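SusD homolog (Bacteroides thetaiotaomicron VPI-5482, PDB 3IV0) is a SusD-family protein, probably an outer-membrane lipoprotein that binds glycans at the cell surface, though its own ligand is not established. Local coordinates at residues Leu248-Ser253 with Glu321-Glu326; Val255-Gly260 with Ile341-Asn346; Asp317-Leu322 with Ala399-Ile404. All blocks are in the same frame, centred on the assembly; numbering follows the deposited sequence.

Contact 1 (Leu248-Ser253 with Glu321-Glu326); sequences LDINRS and ELWFDE
Residues 248-253 run through a short 3-10 turn at Ile250-Asn251 into the first residue of helix 253-258, while 321-326 carries the end of helix 318-323 and the loop beyond it. The backbones stay well apart, the nearest CA atoms, those of Asn251 and Leu322, lying 7.3 Å from each other, so mainly side chains make the contact. Ser253 OG is held beside its own backbone N (chi1 -76°) and sits in the plane of the Trp323 indole, at its edge. There it accepts the indole N-H in a nearly straight bond, Trp323 NE1 to Ser253 OG 3.0 Å at 169°. The same hydroxyl gives its proton to Ile250 O, 2.8 Å from Ser253 OG, on a carbonyl lone pair. Ile250 O also takes the backbone N-H of Ser253, so two bonds grip it at the start of helix 253-258, where Arg252 is the N-cap residue. In this largely helical SusD-family chain the contact joins the approach to helix 253-258 to the C-terminal part of helix 318-323. Ile250, with CG1 anti to the backbone N (chi1 -163°), sends its two branches to different partners. Its CD1 reaches the benzo part of the indole, 3.7 Å from Trp323 CZ2, and its CG2 rests 3.8 Å from Leu322 CD1. That methyl of Leu322 also lies against the Ile250 carbonyl. Beyond the pair, Lys343 makes a cation-pi contact with Trp323.

Contact 2 (Val255-Gly260 with Ile341-Asn346); sequences VIFAGG and IKKFWN
An edge-to-face aromatic pair joins the last turn of helix 253-258 to the type I beta turn Lys342-Trp345, in a loop of the SusD-family region. The edge of Phe344 points at one face of Phe257, with ring centroids 4.8 Å apart and planes at 63°. Phe344 CE1 stands over the rim of that face rather than its centre, 3.6 Å from Phe257 CD1. Ile256 CG2 lies over the opposite face of Phe257, so the ring is held from both sides.

Apolar packing continues along Lys343, whose chain is fully extended. Its CE approaches the tip of the Phe257 ring obliquely, 3.4 Å from Phe257 CZ, while its CG covers part of one face of Phe344. The ammonium passes on to a salt bridge with Glu426 and hydrogen bonds to the carbonyls of Glu422 and Ile424, which satisfy this buried charge. An alanine in place of Phe257 would remove the ring against which Phe344 and the Lys343 methylenes pack, and would probably loosen the turn against the helix.

Polar groups meet without bonding across the two segments. Asn346 gives its amide to Ser254 O, one turn before Ala258 in helix 253-258. The ND2 that makes this bond also lies 3.4 Å from Ala258 N, a meeting of two donors, and 3.8 Å from Ala258 CB.

Contact 3 (Asp317-Leu322 with Ala399-Ile404); sequences DARKEL and AHASEI
Arg319 lays its guanidinium across the methyl of Ala399, whose CB stands 3.4 Å above the plane, off centre toward the rim and 3.5 Å from both Arg319 NE and Arg319 CZ. A bend at chi3 (-69°) brings the group back over its own helix start, where it grips Asp317 side-on. NE bonds to OD1, on the syn lone pair, and NH2 to OD2, 2.8 Å from Arg319 NH2 to Asp317 OD2 and met from above the carboxylate plane. OD1 has a second task: Asp317 is the N-cap of helix 318-323, and its OD1 takes the backbone N-H of Arg319, also from above that plane, at 3.0 Å from Arg319 N to Asp317 OD1. CG anti to the backbone N (chi1 -172°) puts the carboxylate in place for both roles.

One backbone bond crosses the contact, from Ala318 N to Ala399 O, short at 2.7 Å and nearly along the C=O axis. Ala399 and His400 end helix 385-398 in a Schellman motif, His400 having positive phi, so the C-terminal end of one helix meets the N-terminal end of another. At the margin, Ala318 CB touches the edge of the His400 ring, 4.0 Å from His400 CD2.

Glu418 and Glu422 of helix 408-422 form salt bridges with Arg319 NH1. The guanidinium's positive charge, shared among Asp317, Glu418 and Glu422, would probably keep the buried Asp317 ionised and offset the cost of burying it.

From the N terminus, residues 248-253 come first and 255-260 follow at once on helix 253-258. Contact 1 closes a loop of 67 intervening residues when the chain reaches the end of helix 318-323. Contact 2 closes one of 80 residues at 341-346, and the two cross, since their segments alternate. Contact 3 starts where contact 1 ends, sharing Glu321 and Leu322, and returns after 76 residues at 399-404; it too crosses contact 2. Ile250 of contact 1 touches Ala318, Arg319 and His400 of contact 3, while a probable hydrogen bond from Lys342 N to Trp323 O ties in contact 2. Helix 318-323 thus touches the start of helix 253-258, the Lys342-Trp345 turn and the end of helix 385-398.

Contact 1 (Leu248-Ser253 with Glu321-Glu326)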
loop_
_atom_site.group_PDB
_atom_site.type_symbol
_atom_site.label_atom_id
_atom_site.label_comp_id
_atom_site.label_asym_id
_atom_site.label_seq_id
_atom_site.Cartn_x
_atom_site.Cartn_y
_atom_site.Cartn_z
ATOM N N LEU A 248 -9.664 -16.211 -0.073
ATOM C CA LEU A 248 -11.099 -16.420 0.153
ATOM C C LEU A 248 -11.853 -16.532 -1.163
ATOM O O LEU A 248 -11.419 -16.060 -2.223
ATOM C CB LEU A 248 -11.684 -15.266 0.954
ATOM C CG LEU A 248 -11.538 -15.345 2.485
ATOM C CD1 LEU A 248 -10.086 -15.276 2.986
ATOM C CD2 LEU A 248 -12.405 -14.238 3.160
ATOM N N ASP A 249 -12.997 -17.196 -1.123
ATOM C CA ASP A 249 -13.861 -17.224 -2.292
ATOM C C ASP A 249 -14.165 -15.815 -2.746
ATOM O O ASP A 249 -14.327 -14.913 -1.942
ATOM C CB ASP A 249 -15.166 -17.956 -1.975
ATOM C CG ASP A 249 -14.985 -19.452 -1.857
ATOM O OD1 ASP A 249 -13.874 -19.949 -2.116
ATOM O OD2 ASP A 249 -15.973 -20.140 -1.501
ATOM N N ILE A 250 -14.237 -15.615 -4.053
ATOM C CA ILE A 250 -14.500 -14.298 -4.587
ATOM C C ILE A 250 -15.846 -13.735 -4.162
ATOM O O ILE A 250 -15.999 -12.522 -4.033
ATOM C CB ILE A 250 -14.315 -14.275 -6.125
ATOM C CG1 ILE A 250 -14.181 -12.836 -6.648
ATOM C CG2 ILE A 250 -15.446 -15.052 -6.826
ATOM C CD1 ILE A 250 -12.832 -12.124 -6.311
ATOM N N ASN A 251 -16.839 -14.590 -3.966
ATOM C CA ASN A 251 -18.125 -14.098 -3.459
ATOM C C ASN A 251 -18.063 -13.653 -1.992
ATOM O O ASN A 251 -19.020 -13.048 -1.500
ATOM C CB ASN A 251 -19.218 -15.140 -3.622
ATOM C CG ASN A 251 -18.788 -16.485 -3.124
ATOM O OD1 ASN A 251 -17.970 -17.145 -3.764
ATOM N ND2 ASN A 251 -19.293 -16.897 -1.976
ATOM N N ARG A 252 -16.954 -13.953 -1.297
ATOM C CA ARG A 252 -16.722 -13.463 0.059
ATOM C C ARG A 252 -15.755 -12.299 0.060
ATOM O O ARG A 252 -15.070 -12.053 1.056
ATOM C CB ARG A 252 -16.195 -14.593 0.952
ATOM C CG ARG A 252 -17.122 -15.792 1.067
ATOM C CD ARG A 252 -16.503 -16.813 2.005
ATOM N NE ARG A 252 -16.480 -16.350 3.392
ATOM C CZ ARG A 252 -15.496 -16.577 4.262
ATOM N NH1 ARG A 252 -14.416 -17.270 3.935
ATOM N NH2 ARG A 252 -15.619 -16.112 5.504
ATOM N N SER A 253 -15.686 -11.573 -1.048
ATOM C CA SER A 253 -14.801 -10.413 -1.127
ATOM C C SER A 253 -14.995 -9.425 0.016
ATOM O O SER A 253 -14.009 -8.855 0.509
ATOM C CB SER A 253 -15.039 -9.632 -2.429
ATOM O OG SER A 253 -14.481 -10.263 -3.520
ATOM N N GLU A 321 -18.451 -8.763 -12.389
ATOM C CA GLU A 321 -19.791 -8.723 -11.828
ATOM C C GLU A 321 -19.790 -8.329 -10.353
ATOM O O GLU A 321 -20.724 -7.677 -9.849
ATOM C CB GLU A 321 -20.457 -10.088 -11.968
ATOM C CG GLU A 321 -20.905 -10.482 -13.336
ATOM C CD GLU A 321 -19.800 -10.992 -14.254
ATOM O OE1 GLU A 321 -18.758 -11.492 -13.781
ATOM O OE2 GLU A 321 -19.987 -10.910 -15.499
ATOM N N LEU A 322 -18.762 -8.743 -9.624
ATOM C CA LEU A 322 -18.815 -8.575 -8.175
ATOM C C LEU A 322 -18.211 -7.281 -7.698
ATOM O O LEU A 322 -18.554 -6.833 -6.603
ATOM C CB LEU A 322 -18.133 -9.742 -7.474
ATOM C CG LEU A 322 -18.825 -11.084 -7.606
ATOM C CD1 LEU A 322 -17.944 -12.230 -7.168
ATOM C CD2 LEU A 322 -20.131 -11.118 -6.776
ATOM N N TRP A 323 -17.314 -6.705 -8.464
ATOM C CA TRP A 323 -16.605 -5.515 -8.011
ATOM C C TRP A 323 -17.062 -4.248 -8.692
ATOM O O TRP A 323 -16.760 -3.158 -8.220
ATOM C CB TRP A 323 -15.105 -5.681 -8.180
ATOM C CG TRP A 323 -14.497 -6.692 -7.277
ATOM C CD1 TRP A 323 -15.105 -7.375 -6.294
ATOM C CD2 TRP A 323 -13.108 -7.054 -7.235
ATOM N NE1 TRP A 323 -14.195 -8.202 -5.658
ATOM C CE2 TRP A 323 -12.964 -8.013 -6.224
ATOM C CE3 TRP A 323 -11.991 -6.683 -7.977
ATOM C CZ2 TRP A 323 -11.731 -8.572 -5.912
ATOM C CZ3 TRP A 323 -10.766 -7.228 -7.648
ATOM C CH2 TRP A 323 -10.660 -8.185 -6.652
ATOM N N PHE A 324 -17.806 -4.378 -9.792
ATOM C CA PHE A 324 -18.243 -3.226 -10.558
ATOM C C PHE A 324 -19.744 -3.309 -10.778
ATOM O O PHE A 324 -20.341 -4.390 -10.716
ATOM C CB PHE A 324 -17.529 -3.129 -11.915
ATOM C CG PHE A 324 -16.049 -3.020 -11.797
ATOM C CD1 PHE A 324 -15.275 -4.161 -11.699
ATOM C CD2 PHE A 324 -15.429 -1.782 -11.820
ATOM C CE1 PHE A 324 -13.913 -4.068 -11.563
ATOM C CE2 PHE A 324 -14.028 -1.688 -11.687
ATOM C CZ PHE A 324 -13.289 -2.836 -11.579
ATOM N N ASP A 325 -20.354 -2.158 -11.028
ATOM C CA ASP A 325 -21.755 -2.149 -11.480
ATOM C C ASP A 325 -21.848 -2.399 -12.995
ATOM O O ASP A 325 -20.860 -2.615 -13.705
ATOM C CB ASP A 325 -22.445 -0.860 -11.019
ATOM C CG ASP A 325 -22.019 0.374 -11.804
ATOM O OD1 ASP A 325 -21.395 0.283 -12.867
ATOM O OD2 ASP A 325 -22.323 1.506 -11.333
ATOM N N GLU A 326 -23.075 -2.435 -13.491
ATOM C CA GLU A 326 -23.295 -2.820 -14.880
ATOM C C GLU A 326 -22.799 -1.780 -15.886
ATOM O O GLU A 326 -22.641 -2.075 -17.066
ATOM C CB GLU A 326 -24.780 -3.151 -15.090
ATOM C CG GLU A 326 -25.067 -3.952 -16.331
ATOM C CD GLU A 326 -26.472 -4.540 -16.319
ATOM O OE1 GLU A 326 -26.651 -5.651 -15.767
ATOM O OE2 GLU A 326 -27.389 -3.883 -16.857
#

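Contact 2 (Val255-Gly260 with Ile341-Asn346)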
loop_
_atom_site.group_PDB
_atom_site.type_symbol
_atom_site.label_atom_id
_atom_site.label_comp_id
_atom_site.label_asym_id
_atom_site.label_seq_id
_atom_site.Cartn_x
_atom_site.Cartn_y
_atom_site.Cartn_z
ATOM N N VAL A 255 -15.577 -9.932 3.022
ATOM C CA VAL A 255 -14.891 -10.436 4.216
ATOM C C VAL A 255 -13.381 -10.118 4.163
ATOM O O VAL A 255 -12.770 -9.737 5.147
ATOM C CB VAL A 255 -15.100 -11.947 4.362
ATOM C CG1 VAL A 255 -14.324 -12.505 5.554
ATOM C CG2 VAL A 255 -16.598 -12.287 4.477
ATOM N N ILE A 256 -12.792 -10.203 2.975
ATOM C CA ILE A 256 -11.413 -9.735 2.784
ATOM C C ILE A 256 -11.289 -8.275 3.169
ATOM O O ILE A 256 -10.441 -7.874 3.975
ATOM C CB ILE A 256 -10.905 -9.898 1.340
ATOM C CG1 ILE A 256 -11.055 -11.329 0.836
ATOM C CG2 ILE A 256 -9.445 -9.400 1.256
ATOM C CD1 ILE A 256 -10.759 -11.504 -0.682
ATOM N N PHE A 257 -12.164 -7.447 2.604
ATOM C CA PHE A 257 -12.039 -6.011 2.764
ATOM C C PHE A 257 -12.564 -5.433 4.066
ATOM O O PHE A 257 -12.223 -4.294 4.424
ATOM C CB PHE A 257 -12.507 -5.289 1.493
ATOM C CG PHE A 257 -11.752 -5.756 0.294
ATOM C CD1 PHE A 257 -10.370 -5.561 0.230
ATOM C CD2 PHE A 257 -12.349 -6.518 -0.682
ATOM C CE1 PHE A 257 -9.642 -6.053 -0.831
ATOM C CE2 PHE A 257 -11.588 -7.024 -1.746
ATOM C CZ PHE A 257 -10.235 -6.803 -1.775
ATOM N N ALA A 258 -13.290 -6.234 4.852
ATOM C CA ALA A 258 -13.662 -5.837 6.192
ATOM C C ALA A 258 -12.421 -5.785 7.070
ATOM O O ALA A 258 -12.357 -5.005 8.034
ATOM C CB ALA A 258 -14.641 -6.835 6.781
ATOM N N GLY A 259 -11.451 -6.638 6.750
ATOM C CA GLY A 259 -10.252 -6.765 7.557
ATOM C C GLY A 259 -10.312 -7.951 8.468
ATOM O O GLY A 259 -11.405 -8.446 8.796
ATOM N N GLY A 260 -9.135 -8.402 8.887
ATOM C CA GLY A 260 -9.037 -9.521 9.785
ATOM C C GLY A 260 -9.283 -10.882 9.160
ATOM O O GLY A 260 -9.402 -11.877 9.878
ATOM N N ILE A 341 -17.859 1.619 -8.156
ATOM C CA ILE A 341 -17.135 0.396 -7.862
ATOM C C ILE A 341 -17.586 -0.095 -6.495
ATOM O O ILE A 341 -17.555 0.687 -5.542
ATOM C CB ILE A 341 -15.623 0.688 -7.855
ATOM C CG1 ILE A 341 -15.195 1.049 -9.271
ATOM C CG2 ILE A 341 -14.849 -0.495 -7.300
ATOM C CD1 ILE A 341 -13.747 1.567 -9.388
ATOM N N LYS A 342 -18.020 -1.341 -6.401
ATOM C CA LYS A 342 -18.629 -1.894 -5.207
ATOM C C LYS A 342 -17.768 -2.957 -4.487
ATOM O O LYS A 342 -18.157 -3.555 -3.490
ATOM C CB LYS A 342 -20.001 -2.482 -5.550
ATOM C CG LYS A 342 -19.959 -3.634 -6.451
ATOM C CD LYS A 342 -21.407 -4.117 -6.744
ATOM C CE LYS A 342 -21.422 -5.291 -7.694
ATOM N NZ LYS A 342 -22.811 -5.692 -8.020
ATOM N N LYS A 343 -16.544 -3.085 -4.980
ATOM C CA LYS A 343 -15.560 -4.052 -4.472
ATOM C C LYS A 343 -15.425 -4.026 -2.955
ATOM O O LYS A 343 -15.336 -5.057 -2.337
ATOM C CB LYS A 343 -14.185 -3.735 -5.087
ATOM C CG LYS A 343 -13.021 -4.578 -4.560
ATOM C CD LYS A 343 -11.753 -4.310 -5.320
ATOM C CE LYS A 343 -10.582 -5.050 -4.680
ATOM N NZ LYS A 343 -9.304 -4.822 -5.401
ATOM N N PHE A 344 -15.396 -2.838 -2.361
ATOM C CA PHE A 344 -15.066 -2.711 -0.942
ATOM C C PHE A 344 -16.269 -2.549 -0.030
ATOM O O PHE A 344 -16.116 -2.218 1.141
ATOM C CB PHE A 344 -14.143 -1.509 -0.760
ATOM C CG PHE A 344 -12.834 -1.635 -1.502
ATOM C CD1 PHE A 344 -11.774 -2.282 -0.928
ATOM C CD2 PHE A 344 -12.679 -1.111 -2.763
ATOM C CE1 PHE A 344 -10.592 -2.445 -1.631
ATOM C CE2 PHE A 344 -11.507 -1.237 -3.468
ATOM C CZ PHE A 344 -10.453 -1.908 -2.908
ATOM N N TRP A 345 -17.489 -2.646 -0.562
ATOM C CA TRP A 345 -18.641 -2.274 0.261
ATOM C C TRP A 345 -18.765 -3.085 1.540
ATOM O O TRP A 345 -18.888 -4.295 1.536
ATOM C CB TRP A 345 -19.937 -2.309 -0.541
ATOM C CG TRP A 345 -20.047 -1.209 -1.529
ATOM C CD1 TRP A 345 -19.172 -0.196 -1.737
ATOM C CD2 TRP A 345 -21.139 -0.994 -2.418
ATOM N NE1 TRP A 345 -19.623 0.624 -2.732
ATOM C CE2 TRP A 345 -20.843 0.163 -3.163
ATOM C CE3 TRP A 345 -22.336 -1.666 -2.649
ATOM C CZ2 TRP A 345 -21.705 0.659 -4.159
ATOM C CZ3 TRP A 345 -23.198 -1.171 -3.632
ATOM C CH2 TRP A 345 -22.883 -0.025 -4.360
ATOM N N ASN A 346 -18.718 -2.339 2.624
ATOM C CA ASN A 346 -19.008 -2.756 3.988
ATOM C C ASN A 346 -19.558 -1.491 4.624
ATOM O O ASN A 346 -18.861 -0.687 5.242
ATOM C CB ASN A 346 -17.756 -3.230 4.696
ATOM C CG ASN A 346 -17.514 -4.712 4.494
ATOM O OD1 ASN A 346 -18.391 -5.530 4.822
ATOM N ND2 ASN A 346 -16.370 -5.066 3.901
#

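Contact 3 (Asp317-Leu322 with Ala399-Ile404)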
loop_
_atom_site.group_PDB
_atom_site.type_symbol
_atom_site.label_atom_id
_atom_site.label_comp_id
_atom_site.label_asym_id
_atom_site.label_seq_id
_atom_site.Cartn_x
_atom_site.Cartn_y
_atom_site.Cartn_z
ATOM N N ASP A 317 -14.499 -13.469 -15.867
ATOM C CA ASP A 317 -13.777 -12.929 -14.701
ATOM C C ASP A 317 -14.832 -12.433 -13.729
ATOM O O ASP A 317 -15.484 -11.417 -13.992
ATOM C CB ASP A 317 -12.883 -11.780 -15.116
ATOM C CG ASP A 317 -11.958 -11.297 -14.005
ATOM O OD1 ASP A 317 -12.335 -11.452 -12.811
ATOM O OD2 ASP A 317 -10.881 -10.768 -14.321
ATOM N N ALA A 318 -15.004 -13.151 -12.631
ATOM C CA ALA A 318 -16.045 -12.832 -11.668
ATOM C C ALA A 318 -15.870 -11.443 -11.029
ATOM O O ALA A 318 -16.832 -10.882 -10.478
ATOM C CB ALA A 318 -16.130 -13.884 -10.636
ATOM N N ARG A 319 -14.655 -10.885 -11.072
ATOM C CA ARG A 319 -14.470 -9.548 -10.549
ATOM C C ARG A 319 -15.306 -8.545 -11.310
ATOM O O ARG A 319 -15.706 -7.511 -10.768
ATOM C CB ARG A 319 -12.981 -9.158 -10.567
ATOM C CG ARG A 319 -12.143 -9.994 -9.587
ATOM C CD ARG A 319 -10.630 -9.888 -9.803
ATOM N NE ARG A 319 -10.242 -10.528 -11.061
ATOM C CZ ARG A 319 -9.032 -10.973 -11.367
ATOM N NH1 ARG A 319 -8.035 -10.925 -10.486
ATOM N NH2 ARG A 319 -8.786 -11.480 -12.558
ATOM N N LYS A 320 -15.583 -8.830 -12.583
ATOM C CA LYS A 320 -16.407 -7.898 -13.358
ATOM C C LYS A 320 -17.771 -7.681 -12.711
ATOM O O LYS A 320 -18.178 -6.546 -12.502
ATOM C CB LYS A 320 -16.585 -8.394 -14.801
ATOM C CG LYS A 320 -15.339 -8.345 -15.622
ATOM C CD LYS A 320 -15.614 -8.581 -17.122
ATOM C CE LYS A 320 -16.107 -9.977 -17.419
ATOM N NZ LYS A 320 -16.262 -10.230 -18.911
ATOM N N GLU A 321 -18.451 -8.763 -12.389
ATOM C CA GLU A 321 -19.791 -8.723 -11.828
ATOM C C GLU A 321 -19.790 -8.329 -10.353
ATOM O O GLU A 321 -20.724 -7.677 -9.849
ATOM C CB GLU A 321 -20.457 -10.088 -11.968
ATOM C CG GLU A 321 -20.905 -10.482 -13.336
ATOM C CD GLU A 321 -19.800 -10.992 -14.254
ATOM O OE1 GLU A 321 -18.758 -11.492 -13.781
ATOM O OE2 GLU A 321 -19.987 -10.910 -15.499
ATOM N N LEU A 322 -18.762 -8.743 -9.624
ATOM C CA LEU A 322 -18.815 -8.575 -8.175
ATOM C C LEU A 322 -18.211 -7.281 -7.698
ATOM O O LEU A 322 -18.554 -6.833 -6.603
ATOM C CB LEU A 322 -18.133 -9.742 -7.474
ATOM C CG LEU A 322 -18.825 -11.084 -7.606
ATOM C CD1 LEU A 322 -17.944 -12.230 -7.168
ATOM C CD2 LEU A 322 -20.131 -11.118 -6.776
ATOM N N ALA A 399 -10.744 -15.921 -9.105
ATOM C CA ALA A 399 -11.608 -14.983 -9.838
ATOM C C ALA A 399 -12.474 -15.648 -10.909
ATOM O O ALA A 399 -13.197 -14.953 -11.619
ATOM C CB ALA A 399 -10.738 -13.913 -10.457
ATOM N N HIS A 400 -12.365 -16.963 -11.074
ATOM C CA HIS A 400 -13.060 -17.667 -12.143
ATOM C C HIS A 400 -12.694 -17.048 -13.499
ATOM O O HIS A 400 -13.544 -16.895 -14.385
ATOM C CB HIS A 400 -14.581 -17.712 -11.880
ATOM C CG HIS A 400 -14.931 -18.231 -10.529
ATOM N ND1 HIS A 400 -14.483 -19.447 -10.064
ATOM C CD2 HIS A 400 -15.676 -17.697 -9.536
ATOM C CE1 HIS A 400 -14.945 -19.642 -8.839
ATOM N NE2 HIS A 400 -15.671 -18.596 -8.498
ATOM N N ALA A 401 -11.417 -16.730 -13.681
ATOM C CA ALA A 401 -10.861 -16.351 -14.943
ATOM C C ALA A 401 -10.067 -17.499 -15.543
ATOM O O ALA A 401 -9.685 -18.443 -14.844
ATOM C CB ALA A 401 -9.973 -15.097 -14.770
ATOM N N SER A 402 -9.806 -17.423 -16.838
ATOM C CA SER A 402 -9.137 -18.527 -17.513
ATOM C C SER A 402 -7.708 -18.743 -17.006
ATOM O O SER A 402 -7.015 -17.788 -16.675
ATOM C CB SER A 402 -9.107 -18.278 -19.009
ATOM O OG SER A 402 -8.274 -17.172 -19.344
ATOM N N GLU A 403 -7.268 -19.993 -16.893
ATOM C CA GLU A 403 -5.893 -20.269 -16.508
ATOM C C GLU A 403 -4.947 -19.790 -17.613
ATOM O O GLU A 403 -5.233 -19.901 -18.810
ATOM C CB GLU A 403 -5.670 -21.753 -16.233
ATOM C CG GLU A 403 -6.262 -22.246 -14.914
ATOM C CD GLU A 403 -5.699 -23.599 -14.520
ATOM O OE1 GLU A 403 -5.393 -24.403 -15.432
ATOM O OE2 GLU A 403 -5.557 -23.859 -13.308
ATOM N N ILE A 404 -3.822 -19.256 -17.188
ATOM C CA ILE A 404 -2.811 -18.745 -18.069
ATOM C C ILE A 404 -1.734 -19.809 -18.233
ATOM O O ILE A 404 -1.253 -20.394 -17.260
ATOM C CB ILE A 404 -2.176 -17.458 -17.475
ATOM C CG1 ILE A 404 -3.232 -16.355 -17.333
ATOM C CG2 ILE A 404 -1.011 -16.960 -18.332
ATOM C CD1 ILE A 404 -3.874 -16.034 -18.557
#